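Local coordinates for spore coat polysaccharide biosynthesis protein spsE (Bacillus subtilis, PDB 1VLI) that probably works as an N-acylneuraminate-9-phosphate synthase-like enzyme in the biosynthesis of the spore coat polysaccharide, at residues 29-34 and 275-280; 45-50 and 104-109; 59-64 and 113-118. All coordinates share one frame; numbering follows the deposited sequence.

Contact 1. Residues 29-34 and 275-280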
loop_
_atom_site.group_PDB
_atom_site.type_symbol
_atom_site.label_atom_id
_atom_site.label_comp_id
_atom_site.label_asym_id
_atom_site.label_seq_id
_atom_site.Cartn_x
_atom_site.Cartn_y
_atom_site.Cartn_z
ATOM N N VAL A 29 13.448 -3.370 -13.622
ATOM C CA VAL A 29 12.156 -3.109 -12.994
ATOM C C VAL A 29 11.858 -4.205 -11.969
ATOM O O VAL A 29 12.077 -5.380 -12.240
ATOM C CB VAL A 29 11.019 -2.962 -14.043
ATOM C CG1 VAL A 29 9.644 -2.724 -13.350
ATOM C CG2 VAL A 29 11.318 -1.765 -14.974
ATOM N N PHE A 30 11.397 -3.808 -10.784
ATOM C CA PHE A 30 11.080 -4.757 -9.707
ATOM C C PHE A 30 9.596 -5.108 -9.800
ATOM O O PHE A 30 8.712 -4.218 -9.643
ATOM C CB PHE A 30 11.422 -4.143 -8.345
ATOM C CG PHE A 30 11.335 -5.114 -7.198
ATOM C CD1 PHE A 30 12.401 -5.945 -6.872
ATOM C CD2 PHE A 30 10.181 -5.173 -6.429
ATOM C CE1 PHE A 30 12.295 -6.872 -5.792
ATOM C CE2 PHE A 30 10.064 -6.036 -5.369
ATOM C CZ PHE A 30 11.135 -6.919 -5.049
ATOM N N ILE A 31 9.329 -6.392 -10.074
ATOM C CA ILE A 31 7.958 -6.868 -10.345
ATOM C C ILE A 31 7.339 -7.605 -9.189
ATOM O O ILE A 31 7.871 -8.640 -8.714
ATOM C CB ILE A 31 7.877 -7.737 -11.634
ATOM C CG1 ILE A 31 8.522 -7.030 -12.804
ATOM C CG2 ILE A 31 6.421 -8.100 -11.953
ATOM C CD1 ILE A 31 8.742 -7.877 -14.017
ATOM N N ILE A 32 6.196 -7.081 -8.748
ATOM C CA ILE A 32 5.464 -7.628 -7.598
ATOM C C ILE A 32 4.192 -8.308 -8.088
ATOM O O ILE A 32 3.282 -7.643 -8.605
ATOM C CB ILE A 32 5.121 -6.522 -6.657
ATOM C CG1 ILE A 32 6.371 -5.727 -6.271
ATOM C CG2 ILE A 32 4.431 -7.004 -5.400
ATOM C CD1 ILE A 32 6.022 -4.346 -5.608
ATOM N N ALA A 33 4.135 -9.640 -7.954
ATOM C CA ALA A 33 2.883 -10.332 -8.224
ATOM C C ALA A 33 2.024 -10.321 -6.966
ATOM O O ALA A 33 2.452 -10.795 -5.914
ATOM C CB ALA A 33 3.139 -11.718 -8.697
ATOM N N GLU A 34 0.818 -9.776 -7.077
ATOM C CA GLU A 34 -0.047 -9.522 -5.931
ATOM C C GLU A 34 -1.134 -10.619 -5.858
ATOM O O GLU A 34 -2.097 -10.648 -6.648
ATOM C CB GLU A 34 -0.552 -8.049 -5.995
ATOM C CG GLU A 34 -1.958 -7.692 -5.515
ATOM C CD GLU A 34 -2.081 -7.537 -4.012
ATOM O OE1 GLU A 34 -1.549 -8.383 -3.248
ATOM O OE2 GLU A 34 -2.751 -6.570 -3.598
ATOM N N GLY A 275 6.627 -8.891 -21.556
ATOM C CA GLY A 275 6.394 -7.528 -22.037
ATOM C C GLY A 275 7.330 -6.496 -21.401
ATOM O O GLY A 275 8.035 -5.763 -22.112
ATOM N N ILE A 276 7.343 -6.453 -20.063
ATOM C CA ILE A 276 8.185 -5.514 -19.302
ATOM C C ILE A 276 9.663 -5.667 -19.656
ATOM O O ILE A 276 10.359 -4.668 -19.856
ATOM C CB ILE A 276 7.984 -5.691 -17.766
ATOM C CG1 ILE A 276 6.692 -5.030 -17.313
ATOM C CG2 ILE A 276 9.136 -5.074 -16.977
ATOM C CD1 ILE A 276 6.030 -5.744 -16.151
ATOM N N ARG A 277 10.131 -6.908 -19.732
ATOM C CA ARG A 277 11.544 -7.172 -19.861
ATOM C C ARG A 277 12.031 -6.843 -21.255
ATOM O O ARG A 277 13.185 -6.462 -21.437
ATOM C CB ARG A 277 11.834 -8.635 -19.510
ATOM C CG ARG A 277 11.647 -8.955 -18.017
ATOM C CD ARG A 277 12.732 -8.388 -17.106
ATOM N NE ARG A 277 12.490 -8.727 -15.700
ATOM C CZ ARG A 277 12.359 -7.844 -14.713
ATOM N NH1 ARG A 277 12.458 -6.531 -14.949
ATOM N NH2 ARG A 277 12.136 -8.266 -13.482
ATOM N N LYS A 278 11.142 -6.999 -22.234
ATOM C CA LYS A 278 11.432 -6.674 -23.621
ATOM C C LYS A 278 11.492 -5.167 -23.763
ATOM O O LYS A 278 12.415 -4.639 -24.400
ATOM C CB LYS A 278 10.354 -7.261 -24.541
ATOM C CG LYS A 278 10.378 -6.759 -25.996
ATOM C CD LYS A 278 9.131 -7.266 -26.709
ATOM C CE LYS A 278 9.457 -7.650 -28.121
ATOM N NZ LYS A 278 10.100 -9.004 -28.071
ATOM N N THR A 279 10.507 -4.487 -23.175
ATOM C CA THR A 279 10.431 -3.045 -23.191
ATOM C C THR A 279 11.699 -2.476 -22.582
ATOM O O THR A 279 12.184 -1.440 -23.041
ATOM C CB THR A 279 9.219 -2.583 -22.382
ATOM O OG1 THR A 279 8.032 -3.070 -23.013
ATOM C CG2 THR A 279 9.059 -1.051 -22.407
ATOM N N GLU A 280 12.256 -3.160 -21.571
ATOM C CA GLU A 280 13.445 -2.636 -20.878
ATOM C C GLU A 280 14.655 -2.678 -21.783
ATOM O O GLU A 280 15.433 -1.719 -21.829
ATOM C CB GLU A 280 13.756 -3.419 -19.607
ATOM C CG GLU A 280 13.017 -2.968 -18.349
ATOM C CD GLU A 280 13.219 -3.942 -17.194
ATOM O OE1 GLU A 280 12.744 -5.091 -17.281
ATOM O OE2 GLU A 280 13.853 -3.560 -16.188
#
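Arg-277 leaves its helix with CG anti to its own carbonyl carbon, beside the backbone N (chi1 -69°), a bend at chi2 (-73°) places CD, and the end of the chain comes over to Val-29. Glu-280, one helical turn on, has CG likewise anti to its own carbonyl carbon, and runs extended beyond it. The two charged groups meet the backbone of Val-29 from the helix. Arg-277 grips Val-29 O end-on with two nitrogens, and the oxygen lies in the guanidinium plane: NH1 sits on a lone pair at 3.0 Å from Val-29 O, while NH2 approaches that oxygen nearly along the C=O axis at 3.1 Å. The other backbone polar atom of Val-29 is held as well, since Val-29 N donates to the syn side of Glu-280 OE2 over 2.6 Å in a nearly straight bond (170°), from well out of the carboxylate plane. A salt bridge of 2.8 Å from Arg-277 NH1 to Glu-280 OE1 fixes the two side chains against each other, and NH2 also pairs with Asp-59. Ile-31 CD1 lies over one guanidinium face, offset toward its rim and 3.5 Å from Arg-277 NH2. Beside this polar group, Ile-276 packs its CG2 on Val-29 CB at 4.1 Å and its CD1 on Ile-31 CD1. An alanine at Arg-277 would probably leave Val-29 O without both donors, and the carboxylates of Glu-280 and Asp-59 without this counter-charge. In the TIM barrel of this NeuB-family protein, helix 266-285 covers the outer side of strand 30-36, which runs between strands 60-63 and 244-248. Ile-31 also touches Met-272 and Val-273 of that helix, and Ile-276 touches Val-238 of the adjoining helix 232-239.

Contact 2. Residues 45-50 and 104-109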
loop_
_atom_site.group_PDB
_atom_site.type_symbol
_atom_site.label_atom_id
_atom_site.label_comp_id
_atom_site.label_asym_id
_atom_site.label_seq_id
_atom_site.Cartn_x
_atom_site.Cartn_y
_atom_site.Cartn_z
ATOM N N GLN A 45 -2.985 -24.080 -2.457
ATOM C CA GLN A 45 -3.305 -23.076 -3.469
ATOM C C GLN A 45 -2.422 -21.850 -3.281
ATOM O O GLN A 45 -2.075 -21.180 -4.263
ATOM C CB GLN A 45 -4.787 -22.687 -3.433
ATOM C CG GLN A 45 -5.296 -22.012 -4.731
ATOM C CD GLN A 45 -6.813 -21.864 -4.768
ATOM O OE1 GLN A 45 -7.541 -22.844 -4.677
ATOM N NE2 GLN A 45 -7.285 -20.643 -4.900
ATOM N N ALA A 46 -2.068 -21.552 -2.025
ATOM C CA ALA A 46 -1.069 -20.511 -1.744
ATOM C C ALA A 46 0.303 -20.874 -2.352
ATOM O O ALA A 46 0.926 -20.024 -3.003
ATOM C CB ALA A 46 -0.961 -20.228 -0.262
ATOM N N PHE A 47 0.748 -22.124 -2.175
ATOM C CA PHE A 47 1.991 -22.626 -2.798
ATOM C C PHE A 47 1.918 -22.560 -4.314
ATOM O O PHE A 47 2.936 -22.277 -4.969
ATOM C CB PHE A 47 2.334 -24.082 -2.395
ATOM C CG PHE A 47 2.712 -24.257 -0.933
ATOM C CD1 PHE A 47 3.470 -23.302 -0.261
ATOM C CD2 PHE A 47 2.342 -25.410 -0.241
ATOM C CE1 PHE A 47 3.818 -23.468 1.072
ATOM C CE2 PHE A 47 2.689 -25.586 1.111
ATOM C CZ PHE A 47 3.431 -24.616 1.764
ATOM N N ALA A 48 0.734 -22.825 -4.876
ATOM C CA ALA A 48 0.570 -22.781 -6.334
ATOM C C ALA A 48 0.671 -21.332 -6.874
ATOM O O ALA A 48 1.212 -21.098 -7.964
ATOM C CB ALA A 48 -0.734 -23.442 -6.750
ATOM N N LEU A 49 0.184 -20.367 -6.102
ATOM C CA LEU A 49 0.300 -18.950 -6.497
ATOM C C LEU A 49 1.766 -18.541 -6.522
ATOM O O LEU A 49 2.252 -18.053 -7.526
ATOM C CB LEU A 49 -0.533 -18.059 -5.590
ATOM C CG LEU A 49 -2.038 -18.094 -5.881
ATOM C CD1 LEU A 49 -2.808 -17.746 -4.614
ATOM C CD2 LEU A 49 -2.419 -17.154 -7.039
ATOM N N ILE A 50 2.473 -18.820 -5.433
ATOM C CA ILE A 50 3.938 -18.749 -5.395
ATOM C C ILE A 50 4.573 -19.346 -6.633
ATOM O O ILE A 50 5.369 -18.662 -7.261
ATOM C CB ILE A 50 4.506 -19.385 -4.074
ATOM C CG1 ILE A 50 3.941 -18.598 -2.881
ATOM C CG2 ILE A 50 6.034 -19.337 -4.045
ATOM C CD1 ILE A 50 4.520 -18.902 -1.542
ATOM N N LEU A 104 5.645 -19.414 8.310
ATOM C CA LEU A 104 7.019 -19.944 8.137
ATOM C C LEU A 104 7.162 -20.815 6.872
ATOM O O LEU A 104 8.059 -20.552 6.051
ATOM C CB LEU A 104 7.545 -20.647 9.407
ATOM C CG LEU A 104 7.605 -19.707 10.636
ATOM C CD1 LEU A 104 8.322 -20.330 11.829
ATOM C CD2 LEU A 104 8.232 -18.338 10.308
ATOM N N PRO A 105 6.276 -21.811 6.687
ATOM C CA PRO A 105 6.217 -22.564 5.418
ATOM C C PRO A 105 6.122 -21.682 4.166
ATOM O O PRO A 105 6.893 -21.905 3.234
ATOM C CB PRO A 105 4.958 -23.419 5.572
ATOM C CG PRO A 105 4.842 -23.613 7.042
ATOM C CD PRO A 105 5.296 -22.327 7.666
ATOM N N LEU A 106 5.206 -20.710 4.113
ATOM C CA LEU A 106 5.173 -19.848 2.917
ATOM C C LEU A 106 6.522 -19.180 2.682
ATOM O O LEU A 106 7.053 -19.217 1.563
ATOM C CB LEU A 106 4.081 -18.788 2.984
ATOM C CG LEU A 106 2.641 -19.210 2.704
ATOM C CD1 LEU A 106 1.755 -18.011 2.931
ATOM C CD2 LEU A 106 2.447 -19.762 1.291
ATOM N N LEU A 107 7.083 -18.598 3.744
ATOM C CA LEU A 107 8.362 -17.886 3.675
ATOM C C LEU A 107 9.472 -18.803 3.203
ATOM O O LEU A 107 10.228 -18.469 2.291
ATOM C CB LEU A 107 8.679 -17.215 5.024
ATOM C CG LEU A 107 8.195 -15.751 5.171
ATOM C CD1 LEU A 107 6.791 -15.480 4.595
ATOM C CD2 LEU A 107 8.292 -15.286 6.614
ATOM N N ASP A 108 9.550 -19.990 3.802
ATOM C CA ASP A 108 10.427 -21.018 3.299
ATOM C C ASP A 108 10.223 -21.318 1.816
ATOM O O ASP A 108 11.182 -21.449 1.068
ATOM C CB ASP A 108 10.215 -22.284 4.098
ATOM C CG ASP A 108 11.371 -22.582 5.005
ATOM O OD1 ASP A 108 12.518 -22.644 4.484
ATOM O OD2 ASP A 108 11.223 -22.795 6.233
ATOM N N TYR A 109 8.979 -21.453 1.389
ATOM C CA TYR A 109 8.718 -21.837 0.019
ATOM C C TYR A 109 9.048 -20.715 -0.967
ATOM O O TYR A 109 9.464 -20.975 -2.098
ATOM C CB TYR A 109 7.274 -22.290 -0.138
ATOM C CG TYR A 109 7.026 -23.016 -1.432
ATOM C CD1 TYR A 109 7.695 -24.203 -1.717
ATOM C CD2 TYR A 109 6.131 -22.515 -2.379
ATOM C CE1 TYR A 109 7.486 -24.885 -2.909
ATOM C CE2 TYR A 109 5.901 -23.193 -3.570
ATOM C CZ TYR A 109 6.585 -24.388 -3.824
ATOM O OH TYR A 109 6.396 -25.071 -4.999
#
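Phe-47 and Tyr-109 bury the most surface here, followed by Leu-106, where two helices of the TIM barrel's outer layer lie side by side. The segments run in nearly the same direction, crossing at -23° with axes 10.5 Å apart at closest approach, a spacing that larger side chains fill. Phe-47 CG lies over one face of the Tyr-109 ring, and its CD1 comes within 3.5 Å of Tyr-109 CD2. The ring planes are inclined at 59°, an oblique pairing. Tyr-109 has CG anti to its backbone N (chi1 -166°), and its CB already points to the other helix. The ring also meets Ile-50, whose CG2 is 3.6 Å from Tyr-109 CD2.

Leu-106 works through a single methyl. Its CD2 touches Ile-50 CD1 at 3.6 Å, Ala-46 CB at 3.8 Å and Phe-47 CE1 at 4.0 Å, and so plugs into the surface those three residues make. No hydrogen bond joins the two segments, though Tyr-109 OH bonds to Asp-51, the residue after Ile-50. Tyr-109 CE2 rests 3.4 Å from the carbonyl oxygen of Phe-47.

Contact 3. Residues 59-64 and 113-118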
loop_
_atom_site.group_PDB
_atom_site.type_symbol
_atom_site.label_atom_id
_atom_site.label_comp_id
_atom_site.label_asym_id
_atom_site.label_seq_id
_atom_site.Cartn_x
_atom_site.Cartn_y
_atom_site.Cartn_z
ATOM N N ASP A 59 9.564 -10.806 -9.299
ATOM C CA ASP A 59 10.602 -10.615 -8.292
ATOM C C ASP A 59 10.094 -10.901 -6.906
ATOM O O ASP A 59 10.847 -11.315 -6.017
ATOM C CB ASP A 59 11.090 -9.168 -8.330
ATOM C CG ASP A 59 11.939 -8.903 -9.529
ATOM O OD1 ASP A 59 12.995 -9.582 -9.624
ATOM O OD2 ASP A 59 11.626 -8.083 -10.444
ATOM N N ALA A 60 8.810 -10.638 -6.717
ATOM C CA ALA A 60 8.206 -10.610 -5.398
ATOM C C ALA A 60 6.831 -11.203 -5.538
ATOM O O ALA A 60 6.234 -11.151 -6.628
ATOM C CB ALA A 60 8.096 -9.146 -4.882
ATOM N N VAL A 61 6.324 -11.752 -4.440
ATOM C CA VAL A 61 4.953 -12.226 -4.399
ATOM C C VAL A 61 4.371 -11.645 -3.145
ATOM O O VAL A 61 5.003 -11.672 -2.079
ATOM C CB VAL A 61 4.855 -13.778 -4.405
ATOM C CG1 VAL A 61 5.513 -14.353 -3.154
ATOM C CG2 VAL A 61 3.378 -14.242 -4.532
ATOM N N LYS A 62 3.177 -11.074 -3.275
ATOM C CA LYS A 62 2.576 -10.346 -2.182
ATOM C C LYS A 62 1.251 -10.967 -1.710
ATOM O O LYS A 62 0.339 -11.175 -2.538
ATOM C CB LYS A 62 2.382 -8.897 -2.599
ATOM C CG LYS A 62 1.438 -8.177 -1.661
ATOM C CD LYS A 62 2.013 -6.903 -1.202
ATOM C CE LYS A 62 1.556 -5.766 -2.148
ATOM N NZ LYS A 62 0.091 -5.542 -2.066
ATOM N N PHE A 63 1.161 -11.238 -0.392
ATOM C CA PHE A 63 -0.034 -11.787 0.277
ATOM C C PHE A 63 -0.601 -10.827 1.323
ATOM O O PHE A 63 0.151 -10.126 2.011
ATOM C CB PHE A 63 0.294 -13.117 0.979
ATOM C CG PHE A 63 0.491 -14.275 0.019
ATOM C CD1 PHE A 63 -0.598 -15.038 -0.411
ATOM C CD2 PHE A 63 1.752 -14.580 -0.472
ATOM C CE1 PHE A 63 -0.439 -16.067 -1.313
ATOM C CE2 PHE A 63 1.925 -15.632 -1.390
ATOM C CZ PHE A 63 0.823 -16.369 -1.812
ATOM N N GLN A 64 -1.927 -10.794 1.451
ATOM C CA GLN A 64 -2.569 -10.096 2.570
ATOM C C GLN A 64 -2.427 -10.894 3.858
ATOM O O GLN A 64 -2.799 -12.075 3.915
ATOM C CB GLN A 64 -4.044 -9.886 2.296
ATOM C CG GLN A 64 -4.652 -8.699 3.031
ATOM C CD GLN A 64 -6.140 -8.542 2.731
ATOM O OE1 GLN A 64 -6.970 -8.703 3.615
ATOM N NE2 GLN A 64 -6.469 -8.242 1.484
ATOM N N LYS A 113 11.861 -20.819 -3.973
ATOM C CA LYS A 113 11.486 -20.556 -5.369
ATOM C C LYS A 113 12.094 -19.215 -5.830
ATOM O O LYS A 113 11.808 -18.709 -6.924
ATOM C CB LYS A 113 9.966 -20.651 -5.612
ATOM C CG LYS A 113 9.276 -21.974 -5.225
ATOM C CD LYS A 113 9.736 -23.227 -6.041
ATOM C CE LYS A 113 8.982 -23.351 -7.376
ATOM N NZ LYS A 113 9.678 -24.133 -8.465
ATOM N N GLN A 114 12.964 -18.677 -4.972
ATOM C CA GLN A 114 13.695 -17.432 -5.199
ATOM C C GLN A 114 12.783 -16.271 -5.557
ATOM O O GLN A 114 13.052 -15.500 -6.484
ATOM C CB GLN A 114 14.803 -17.626 -6.226
ATOM C CG GLN A 114 16.074 -18.156 -5.610
ATOM C CD GLN A 114 16.830 -19.061 -6.547
ATOM O OE1 GLN A 114 17.119 -18.697 -7.699
ATOM N NE2 GLN A 114 17.159 -20.260 -6.062
ATOM N N VAL A 115 11.680 -16.175 -4.826
ATOM C CA VAL A 115 10.863 -14.983 -4.889
ATOM C C VAL A 115 10.793 -14.348 -3.498
ATOM O O VAL A 115 10.968 -15.022 -2.456
ATOM C CB VAL A 115 9.468 -15.215 -5.560
ATOM C CG1 VAL A 115 9.620 -15.917 -6.883
ATOM C CG2 VAL A 115 8.567 -16.018 -4.686
ATOM N N ILE A 116 10.567 -13.041 -3.500
ATOM C CA ILE A 116 10.607 -12.264 -2.287
ATOM C C ILE A 116 9.179 -12.083 -1.813
ATOM O O ILE A 116 8.349 -11.451 -2.501
ATOM C CB ILE A 116 11.266 -10.885 -2.550
ATOM C CG1 ILE A 116 12.735 -11.044 -2.995
ATOM C CG2 ILE A 116 11.123 -9.966 -1.322
ATOM C CD1 ILE A 116 13.329 -9.754 -3.610
ATOM N N PHE A 117 8.913 -12.615 -0.626
ATOM C CA PHE A 117 7.644 -12.467 0.037
ATOM C C PHE A 117 7.496 -11.056 0.558
ATOM O O PHE A 117 8.403 -10.523 1.214
ATOM C CB PHE A 117 7.551 -13.443 1.207
ATOM C CG PHE A 117 6.278 -13.312 2.013
ATOM C CD1 PHE A 117 5.138 -14.056 1.674
ATOM C CD2 PHE A 117 6.206 -12.442 3.103
ATOM C CE1 PHE A 117 3.950 -13.924 2.421
ATOM C CE2 PHE A 117 5.023 -12.301 3.840
ATOM C CZ PHE A 117 3.901 -13.049 3.502
ATOM N N LEU A 118 6.340 -10.465 0.256
ATOM C CA LEU A 118 5.970 -9.145 0.764
ATOM C C LEU A 118 4.546 -9.118 1.277
ATOM O O LEU A 118 3.670 -9.815 0.765
ATOM C CB LEU A 118 6.111 -8.089 -0.330
ATOM C CG LEU A 118 7.507 -7.799 -0.867
ATOM C CD1 LEU A 118 7.317 -6.869 -2.016
ATOM C CD2 LEU A 118 8.392 -7.167 0.182
HETATM O O HOH W 1 13.603 -12.487 -6.107
#
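Lys-62 and Leu-118 are paired in register on neighbouring parallel strands, and the lysine side chain begins by running past its partner's carbonyl. CB and then CG of Lys-62 each stand 3.7 Å from Leu-118 O, with CG anti to the backbone N (chi1 165°). CD keeps to the same oxygen. The chain then bends at chi2, chi3 and chi4, and NZ ends in a salt bridge with Glu-246, with a long, weak ion pair to Glu-34. The lysine side chain lies about 6 Å from the zinc ion held by His-226 and His-248, so this face, with Ala-60, Ile-116 and Leu-118, looks into the barrel.

Strand 60-63 and strand 116-118 belong to the parallel sheet of the TIM barrel; strand 116-118 follows strand 60-63 by a long beta-alpha-beta connection whose last helix, 103-112, packs outside. Four backbone bonds tie them: Ile-116 N to Asp-59 O, Val-61 N to Ile-116 O (2.8 Å), Leu-118 N to Val-61 O, and Phe-63 N to Leu-118 O. Asp-59 O takes a second donor, a water 3.0 Å away that also donates to Gln-114 O and so bridges the loops ahead of both strands. On the inward face Ala-60 CB meets Leu-118 CD1 at 3.7 Å.

Val-61 and Phe-117 point the other way, and both touch Cys-110 of helix 103-112. Val-61 CG1 packs on Val-115 CG2 at 3.8 Å. Phe-63 and Phe-117 cross at about a right angle, with Phe-63 CD2 3.7 Å from Phe-117 CE1.

Along the chain the segments come in the order 29-34, 45-50, 59-64, 104-109, 113-118 and 275-280. Contacts 2 and 3 therefore interleave, and contact 1 spans both. The centres of contacts 2 and 3 are about 9 Å apart and the two contacts touch, Leu-107 and Ile-50 of the helix layer packing on Phe-117 and Phe-63 of the sheet. Contact 1 is about 14 Å from contact 3, centre to centre, and shares the sheet with it, Ala-33 O lying 2.8 Å from Lys-62 N. Its centre stands about 21 Å from that of contact 2. Together they cover three adjacent barrel strands and their outer helices, with helix 266-285 bringing a late part of the chain against the first barrel strand.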